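Side-chain contact in extracellular solute-binding protein, family 1 (Trichodesmium erythraeum IMS101, PDB 6G7N), which binds ferric iron and probably delivers it to an ABC transporter as the extracellular solute-binding component of the uptake system: residues P272-A275 with G276-I279. Residues are numbered along the deposited sequence; the frame is centred on the assembly and turned at random.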
# COMPACT_ATOMS: atom_id res chain seq x y z
N PRO A 272 -0.86 -10.90 -4.63
CA PRO A 272 -1.02 -11.72 -3.43
C PRO A 272 0.17 -11.60 -2.53
O PRO A 272 1.28 -11.28 -2.97
CB PRO A 272 -1.10 -13.17 -3.97
CG PRO A 272 -1.36 -13.00 -5.42
CD PRO A 272 -0.69 -11.75 -5.82
N VAL A 273 -0.02 -11.86 -1.22
CA VAL A 273 1.12 -12.02 -0.32
C VAL A 273 1.62 -13.47 -0.24
O VAL A 273 2.77 -13.69 0.13
CB VAL A 273 0.87 -11.48 1.11
CG1 VAL A 273 0.48 -10.02 1.06
CG2 VAL A 273 -0.15 -12.31 1.85
N VAL A 274 0.75 -14.44 -0.58
CA VAL A 274 1.08 -15.85 -0.38
C VAL A 274 1.83 -16.41 -1.58
O VAL A 274 1.40 -16.30 -2.72
CB VAL A 274 -0.18 -16.65 -0.06
CG1 VAL A 274 0.13 -18.14 0.05
CG2 VAL A 274 -0.86 -16.15 1.20
N ALA A 275 2.96 -17.04 -1.29
CA ALA A 275 3.78 -17.66 -2.31
C ALA A 275 2.96 -18.69 -3.10
O ALA A 275 2.21 -19.48 -2.52
CB ALA A 275 5.00 -18.33 -1.70
N GLY A 276 3.13 -18.68 -4.41
CA GLY A 276 2.51 -19.67 -5.27
C GLY A 276 1.13 -19.31 -5.79
O GLY A 276 0.63 -19.94 -6.73
N VAL A 277 0.49 -18.29 -5.23
CA VAL A 277 -0.79 -17.87 -5.76
C VAL A 277 -0.53 -17.15 -7.09
O VAL A 277 0.27 -16.21 -7.14
CB VAL A 277 -1.50 -16.95 -4.75
CG1 VAL A 277 -2.80 -16.42 -5.34
CG2 VAL A 277 -1.77 -17.70 -3.46
N PRO A 278 -1.22 -17.54 -8.16
CA PRO A 278 -1.02 -16.86 -9.44
C PRO A 278 -1.32 -15.37 -9.37
O PRO A 278 -2.22 -14.92 -8.64
CB PRO A 278 -1.98 -17.60 -10.39
CG PRO A 278 -2.05 -18.96 -9.79
CD PRO A 278 -2.10 -18.71 -8.30
N ILE A 279 -0.58 -14.63 -10.18
CA ILE A 279 -0.64 -13.19 -10.30
C ILE A 279 -1.77 -12.79 -11.27
O ILE A 279 -1.99 -13.46 -12.26
CB ILE A 279 0.74 -12.69 -10.88
CG1 ILE A 279 1.91 -13.18 -10.00
CG2 ILE A 279 0.79 -11.19 -11.04
CD1 ILE A 279 1.68 -12.89 -8.55
O HOH W 1 1.90 -15.08 -5.20
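The ring of Pro272 meets two side chains of the chain that turns back toward it. Its CB and CG lie against Val277, with CG 3.7 Å from Val277 CG1, while CD receives the end of Ile279, whose CD1 stops 3.8 Å away and whose side chain runs at about a right angle to the proline. Val274 starts a type II beta turn that ends at Val277. The closing bond, from Val277 N to Val274 O, is weak at 3.3 Å though nearly straight (165°). A water also bridges the turn, donating to both Val274 O and Val277 O, at 2.8 Å each, so that the Val274 carbonyl takes two hydrogens. Beside this bond, Val274 CB packs on Val277 CG2 at 3.9 Å. Val277 spans both neighbours because CG1, anti to its backbone N (chi1 176°), reaches Pro272 and leaves CG2 for Val274. Cutting Val277 back to an alanine removes both methyl groups, which would probably leave a gap beside the proline ring and take away the methyl that Val274 packs on. Ala275 and Gly276 form the exposed corner; Gly276 holds the turn's third position, where glycine is usual, its phi being positive (91°) and a CB bound to clash with Ala275 O. The turn follows strand 271-272, paired antiparallel with strand 96-108, and helix 258-266 flanks it: Gln261 touches Pro272 and Val277, and its OE1 accepts the backbone N-H groups of Val273 and Val274.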